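PDB 5VJC: protein mini spindles from Drosophila melanogaster, which probably binds tubulin through its array of TOG domains, of which this is one, and so promotes microtubule dynamics and mitotic spindle formation. Local coordinates for residues L27-V32 against W95-F100; R186-C191 against N224-A229. All coordinates share one frame; numbering follows the deposited sequence.

Interaction 1 of 2, residues L27-V32 against W95-F100; sequences LKWTFV and WLTLRF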
loop_
_atom_site.group_PDB
_atom_site.type_symbol
_atom_site.label_atom_id
_atom_site.label_comp_id
_atom_site.label_asym_id
_atom_site.label_seq_id
_atom_site.Cartn_x
_atom_site.Cartn_y
_atom_site.Cartn_z
ATOM N N LEU A 27 0.974 17.864 -10.885
ATOM C CA LEU A 27 1.245 17.524 -9.495
ATOM C C LEU A 27 1.734 16.095 -9.348
ATOM O O LEU A 27 1.184 15.175 -9.947
ATOM C CB LEU A 27 -0.010 17.722 -8.640
ATOM C CG LEU A 27 -0.464 19.176 -8.543
ATOM C CD1 LEU A 27 -1.842 19.293 -7.921
ATOM C CD2 LEU A 27 0.553 19.964 -7.738
ATOM N N LYS A 28 2.771 15.906 -8.547
ATOM C CA LYS A 28 3.134 14.561 -8.150
ATOM C C LYS A 28 2.018 13.981 -7.274
ATOM O O LYS A 28 1.477 14.668 -6.403
ATOM C CB LYS A 28 4.471 14.563 -7.419
ATOM C CG LYS A 28 5.142 13.213 -7.391
ATOM C CD LYS A 28 6.369 13.257 -6.508
ATOM C CE LYS A 28 6.880 11.856 -6.212
ATOM N NZ LYS A 28 7.646 11.855 -4.931
ATOM N N TRP A 29 1.655 12.726 -7.526
ATOM C CA TRP A 29 0.560 12.099 -6.796
ATOM C C TRP A 29 0.967 11.690 -5.390
ATOM O O TRP A 29 1.172 10.503 -5.104
ATOM C CB TRP A 29 0.036 10.880 -7.546
ATOM C CG TRP A 29 -1.342 10.490 -7.097
ATOM C CD1 TRP A 29 -1.679 9.503 -6.200
ATOM C CD2 TRP A 29 -2.582 11.094 -7.519
ATOM N NE1 TRP A 29 -3.050 9.451 -6.057
ATOM C CE2 TRP A 29 -3.624 10.420 -6.850
ATOM C CE3 TRP A 29 -2.904 12.136 -8.408
ATOM C CZ2 TRP A 29 -4.973 10.748 -7.042
ATOM C CZ3 TRP A 29 -4.255 12.471 -8.588
ATOM C CH2 TRP A 29 -5.268 11.781 -7.904
ATOM N N THR A 30 1.073 12.680 -4.514
ATOM C CA THR A 30 1.467 12.464 -3.128
ATOM C C THR A 30 0.777 13.505 -2.266
ATOM O O THR A 30 0.734 14.683 -2.629
ATOM C CB THR A 30 2.999 12.561 -2.935
ATOM O OG1 THR A 30 3.297 12.599 -1.536
ATOM C CG2 THR A 30 3.543 13.827 -3.576
ATOM N N PHE A 31 0.208 13.074 -1.146
ATOM C CA PHE A 31 -0.541 13.974 -0.278
ATOM C C PHE A 31 -0.881 13.333 1.055
ATOM O O PHE A 31 -0.907 12.111 1.176
ATOM C CB PHE A 31 -1.838 14.430 -0.951
ATOM C CG PHE A 31 -2.584 13.321 -1.639
ATOM C CD1 PHE A 31 -2.484 13.152 -3.018
ATOM C CD2 PHE A 31 -3.381 12.449 -0.913
ATOM C CE1 PHE A 31 -3.179 12.142 -3.668
ATOM C CE2 PHE A 31 -4.064 11.430 -1.550
ATOM C CZ PHE A 31 -3.963 11.276 -2.933
ATOM N N VAL A 32 -1.147 14.176 2.047
ATOM C CA VAL A 32 -1.645 13.728 3.335
ATOM C C VAL A 32 -3.114 13.379 3.184
ATOM O O VAL A 32 -3.551 12.283 3.514
ATOM C CB VAL A 32 -1.478 14.811 4.423
ATOM C CG1 VAL A 32 -2.288 14.453 5.664
ATOM C CG2 VAL A 32 -0.009 15.005 4.766
ATOM N N TRP A 95 -7.251 6.433 -8.942
ATOM C CA TRP A 95 -8.668 6.586 -8.595
ATOM C C TRP A 95 -8.975 5.804 -7.305
ATOM O O TRP A 95 -9.745 6.255 -6.468
ATOM C CB TRP A 95 -9.587 6.107 -9.726
ATOM C CG TRP A 95 -11.050 6.220 -9.362
ATOM C CD1 TRP A 95 -11.789 7.370 -9.276
ATOM C CD2 TRP A 95 -11.941 5.147 -9.011
ATOM N NE1 TRP A 95 -13.082 7.076 -8.893
ATOM C CE2 TRP A 95 -13.201 5.721 -8.734
ATOM C CE3 TRP A 95 -11.799 3.756 -8.919
ATOM C CZ2 TRP A 95 -14.301 4.958 -8.357
ATOM C CZ3 TRP A 95 -12.901 2.995 -8.539
ATOM C CH2 TRP A 95 -14.131 3.596 -8.266
ATOM N N LEU A 96 -8.358 4.643 -7.150
ATOM C CA LEU A 96 -8.594 3.863 -5.941
ATOM C C LEU A 96 -7.962 4.545 -4.721
ATOM O O LEU A 96 -8.558 4.534 -3.649
ATOM C CB LEU A 96 -8.094 2.425 -6.123
ATOM C CG LEU A 96 -9.007 1.742 -7.152
ATOM C CD1 LEU A 96 -8.344 0.551 -7.802
ATOM C CD2 LEU A 96 -10.376 1.365 -6.506
ATOM N N THR A 97 -6.802 5.180 -4.882
ATOM C CA THR A 97 -6.185 5.872 -3.752
ATOM C C THR A 97 -7.115 6.976 -3.224
ATOM O O THR A 97 -7.128 7.246 -2.020
ATOM C CB THR A 97 -4.798 6.500 -4.087
ATOM O OG1 THR A 97 -4.944 7.601 -4.994
ATOM C CG2 THR A 97 -3.809 5.444 -4.658
ATOM N N LEU A 98 -7.904 7.604 -4.102
ATOM C CA LEU A 98 -8.902 8.565 -3.614
ATOM C C LEU A 98 -9.987 7.881 -2.774
ATOM O O LEU A 98 -10.373 8.383 -1.729
ATOM C CB LEU A 98 -9.546 9.319 -4.777
ATOM C CG LEU A 98 -8.590 10.146 -5.621
ATOM C CD1 LEU A 98 -9.372 10.703 -6.809
ATOM C CD2 LEU A 98 -7.953 11.292 -4.806
ATOM N N ARG A 99 -10.443 6.716 -3.229
ATOM C CA ARG A 99 -11.432 5.914 -2.511
ATOM C C ARG A 99 -10.936 5.365 -1.173
ATOM O O ARG A 99 -11.736 4.950 -0.329
ATOM C CB ARG A 99 -11.899 4.741 -3.388
ATOM C CG ARG A 99 -12.792 5.205 -4.527
ATOM C CD ARG A 99 -13.721 6.261 -3.977
ATOM N NE ARG A 99 -14.287 7.165 -4.971
ATOM C CZ ARG A 99 -13.589 7.927 -5.801
ATOM N NH1 ARG A 99 -12.264 7.879 -5.811
ATOM N NH2 ARG A 99 -14.222 8.727 -6.658
ATOM N N PHE A 100 -9.624 5.342 -0.981
ATOM C CA PHE A 100 -9.088 4.897 0.301
ATOM C C PHE A 100 -9.347 5.916 1.410
ATOM O O PHE A 100 -9.295 5.572 2.587
ATOM C CB PHE A 100 -7.595 4.609 0.191
ATOM C CG PHE A 100 -7.269 3.396 -0.648
ATOM C CD1 PHE A 100 -8.236 2.448 -0.932
ATOM C CD2 PHE A 100 -5.995 3.220 -1.166
ATOM C CE1 PHE A 100 -7.936 1.325 -1.707
ATOM C CE2 PHE A 100 -5.685 2.100 -1.943
ATOM C CZ PHE A 100 -6.658 1.156 -2.210
#

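Interaction 2 of 2, residues R186-C191 against N224-A229; sequences RQRTEC and NSVRNA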
loop_
_atom_site.group_PDB
_atom_site.type_symbol
_atom_site.label_atom_id
_atom_site.label_comp_id
_atom_site.label_asym_id
_atom_site.label_seq_id
_atom_site.Cartn_x
_atom_site.Cartn_y
_atom_site.Cartn_z
ATOM N N ARG A 186 -3.440 1.041 16.037
ATOM C CA ARG A 186 -3.682 -0.139 15.212
ATOM C C ARG A 186 -2.820 -0.095 13.948
ATOM O O ARG A 186 -2.326 -1.132 13.505
ATOM C CB ARG A 186 -5.157 -0.273 14.824
ATOM C CG ARG A 186 -5.473 -1.657 14.249
ATOM C CD ARG A 186 -6.967 -1.873 13.934
ATOM N NE ARG A 186 -7.868 -1.404 14.988
ATOM C CZ ARG A 186 -8.568 -0.268 14.913
ATOM N NH1 ARG A 186 -8.465 0.503 13.833
ATOM N NH2 ARG A 186 -9.365 0.098 15.909
ATOM N N GLN A 187 -2.659 1.101 13.364
ATOM C CA GLN A 187 -1.756 1.274 12.226
ATOM C C GLN A 187 -0.341 0.856 12.602
ATOM O O GLN A 187 0.294 0.097 11.870
ATOM C CB GLN A 187 -1.751 2.726 11.729
ATOM C CG GLN A 187 -0.946 2.950 10.464
ATOM C CD GLN A 187 -1.562 2.281 9.245
ATOM O OE1 GLN A 187 -2.660 1.729 9.314
ATOM N NE2 GLN A 187 -0.854 2.329 8.120
ATOM N N ARG A 188 0.149 1.339 13.746
ATOM C CA ARG A 188 1.504 0.965 14.180
ATOM C C ARG A 188 1.607 -0.550 14.384
ATOM O O ARG A 188 2.559 -1.185 13.927
ATOM C CB ARG A 188 1.906 1.713 15.458
ATOM C CG ARG A 188 1.974 3.236 15.277
ATOM C CD ARG A 188 2.753 3.924 16.400
ATOM N NE ARG A 188 2.156 3.740 17.719
ATOM C CZ ARG A 188 1.083 4.398 18.152
ATOM N NH1 ARG A 188 0.480 5.285 17.361
ATOM N NH2 ARG A 188 0.603 4.177 19.375
ATOM N N THR A 189 0.599 -1.137 15.021
ATOM C CA THR A 189 0.593 -2.577 15.260
ATOM C C THR A 189 0.628 -3.398 13.964
ATOM O O THR A 189 1.423 -4.334 13.839
ATOM C CB THR A 189 -0.632 -3.001 16.072
ATOM O OG1 THR A 189 -0.678 -2.231 17.281
ATOM C CG2 THR A 189 -0.574 -4.489 16.407
ATOM N N GLU A 190 -0.229 -3.054 13.009
ATOM C CA GLU A 190 -0.327 -3.843 11.781
ATOM C C GLU A 190 0.907 -3.663 10.904
ATOM O O GLU A 190 1.366 -4.614 10.261
ATOM C CB GLU A 190 -1.604 -3.478 11.003
ATOM C CG GLU A 190 -2.907 -3.906 11.704
ATOM C CD GLU A 190 -3.060 -5.432 11.801
ATOM O OE1 GLU A 190 -2.282 -6.153 11.142
ATOM O OE2 GLU A 190 -3.958 -5.902 12.533
ATOM N N CYS A 191 1.477 -2.460 10.902
ATOM C CA CYS A 191 2.712 -2.245 10.160
ATOM C C CYS A 191 3.846 -3.044 10.791
ATOM O O CYS A 191 4.635 -3.660 10.078
ATOM C CB CYS A 191 3.065 -0.753 10.075
ATOM S SG CYS A 191 2.035 0.150 8.869
ATOM N N ASN A 224 -0.627 -1.903 24.450
ATOM C CA ASN A 224 -0.111 -3.262 24.596
ATOM C C ASN A 224 -0.017 -4.033 23.274
ATOM O O ASN A 224 0.768 -4.966 23.153
ATOM C CB ASN A 224 -0.975 -4.054 25.585
ATOM C CG ASN A 224 -0.842 -3.551 27.027
ATOM O OD1 ASN A 224 0.255 -3.219 27.481
ATOM N ND2 ASN A 224 -1.964 -3.506 27.751
ATOM N N SER A 225 -0.818 -3.654 22.285
ATOM C CA SER A 225 -0.775 -4.353 21.004
ATOM C C SER A 225 0.446 -3.927 20.199
ATOM O O SER A 225 1.048 -4.733 19.486
ATOM C CB SER A 225 -2.055 -4.109 20.207
ATOM O OG SER A 225 -3.140 -4.826 20.783
ATOM N N VAL A 226 0.815 -2.659 20.326
ATOM C CA VAL A 226 2.003 -2.156 19.663
ATOM C C VAL A 226 3.251 -2.782 20.290
ATOM O O VAL A 226 4.170 -3.215 19.585
ATOM C CB VAL A 226 2.088 -0.620 19.740
ATOM C CG1 VAL A 226 3.302 -0.117 18.994
ATOM C CG2 VAL A 226 0.807 0.021 19.162
ATOM N N ARG A 227 3.283 -2.819 21.621
ATOM C CA ARG A 227 4.404 -3.433 22.325
ATOM C C ARG A 227 4.603 -4.896 21.911
ATOM O O ARG A 227 5.719 -5.293 21.581
ATOM C CB ARG A 227 4.204 -3.331 23.852
ATOM C CG ARG A 227 5.234 -4.117 24.675
ATOM C CD ARG A 227 5.102 -3.861 26.182
ATOM N NE ARG A 227 3.725 -4.005 26.662
ATOM C CZ ARG A 227 3.161 -5.165 26.986
ATOM N NH1 ARG A 227 3.853 -6.291 26.875
ATOM N NH2 ARG A 227 1.900 -5.198 27.411
ATOM N N ASN A 228 3.530 -5.692 21.935
ATOM C CA ASN A 228 3.623 -7.106 21.563
ATOM C C ASN A 228 4.066 -7.275 20.095
ATOM O O ASN A 228 4.793 -8.207 19.767
ATOM C CB ASN A 228 2.286 -7.841 21.797
ATOM C CG ASN A 228 1.867 -7.867 23.284
ATOM O OD1 ASN A 228 2.700 -7.740 24.184
ATOM N ND2 ASN A 228 0.569 -8.032 23.535
ATOM N N ALA A 229 3.653 -6.365 19.218
ATOM C CA ALA A 229 4.041 -6.471 17.810
ATOM C C ALA A 229 5.518 -6.132 17.607
ATOM O O ALA A 229 6.204 -6.782 16.818
ATOM C CB ALA A 229 3.159 -5.572 16.944
#

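Interaction 1 of 2, residues L27-V32 against W95-F100
Thr-97 and Leu-98, neighbours on helix 89-99, receive the rings of Trp-29 and Phe-31 from the loop that joins helix 13-22 to helix 36-48. The two aromatic residues alternate with Lys-28 and Thr-30 along the loop, and their CB atoms point at the helix. Thr-97 supplies the polar part. Its OG1 stands between the backbone N and the carbonyl carbon (chi1 69°), which aims the hydroxyl at the loop and also lets it bond the Lys-94 carbonyl one turn back in the helix. The indole N-H of Trp-29 donates to this OG1, NE1 to OG1 2.9 Å, with an N-H...O angle of 156° and the oxygen only 11° out of the ring plane. Phe-31 brings its CZ to within 4.3 Å of the same Thr-97 OG1, which lies at the edge of the phenyl ring. Leu-98 adds the apolar part with one branch: its CD2 sits 3.8 Å from CZ2 of Trp-29, on the benzo side of the indole, the two side chains crossing at about a right angle. The same CD2 is a looser 4.4 Å from CZ of Phe-31. Within the loop, CE1 of Phe-31 lies 3.6 Å above one face of the Trp-29 ring, offset toward its rim. Phe-38 and Leu-42 of helix 36-48 and Ser-136 of helix 131-142 also touch the indole, while His-140 of the latter helix meets the ring of Phe-31. The chemistry implies a directional anchor inside a mainly aromatic and aliphatic cluster: one slightly bent, near-planar bond satisfies the buried indole N-H and, with the packing of Phe-31 and Leu-98, helps hold the ring's rotation, while the threonine hydroxyl ties an irregular loop to the HEAT-repeat array of the TOG domain.

Interaction 2 of 2, residues R186-C191 against N224-A229
Thr-189 fits against Ser-225, Val-226 and Ala-229 where the nearly parallel axes of segments 186-191 and 224-229 approach to 8.4 Å at an angle of 17°. Van der Waals contacts carry the interface. CG2 of Thr-189 lies 3.9 Å from CB of Ala-229 and 3.5 Å from the carbonyl O of Ser-225, its place anti to the backbone N (chi1 -55° for OG1) carrying the methyl across to the second helix. The hydroxyl oxygen OG1 instead touches CG2 of Val-226 at 3.3 Å and CB of Ser-225 at 3.7 Å. Short side chains at Thr-189, Ser-225 and Ala-229 are consistent with the close backbones, CA of Thr-189 lying 4.6 Å from CA of Val-226. Polar bonding is turned elsewhere: Thr-189 OG1 bonds the Ala-185 carbonyl of its own helix. The charged group at the margin is Arg-188, whose NH2 rests 4.2 Å from CG2 of Val-226 and forms a salt bridge with Asp-221, while NH1 bonds the Ser-182 carbonyl. Ala-185 and Leu-192 extend the packing around Val-226, and helices 185-202 and 224-241 lie side by side in the HEAT-repeat array, with helix 209-217 between them in sequence and helix 254-264 reaching Arg-227 and Asn-228.

Interaction 1 is buried, its centre about 12 Å from the centre of the chain, whereas interaction 2 is partly buried, its centre at about 17 Å. They share no helix: 27-32 against 95-100 fastens a loop to helix 89-99, and 186-191 against 224-229 joins two helices farther along. Their centres are about 25 Å apart, their nearest atoms about 10 Å. Interaction 1 relies on large aromatic rings and a hydrogen bond across the contact; interaction 2 on mostly short side chains at short backbone separation, with the Thr-189 hydroxyl and the Arg-188 guanidinium bonded elsewhere. A threonine hydroxyl bonds its own helix in both, but only in interaction 1 does it also accept from across.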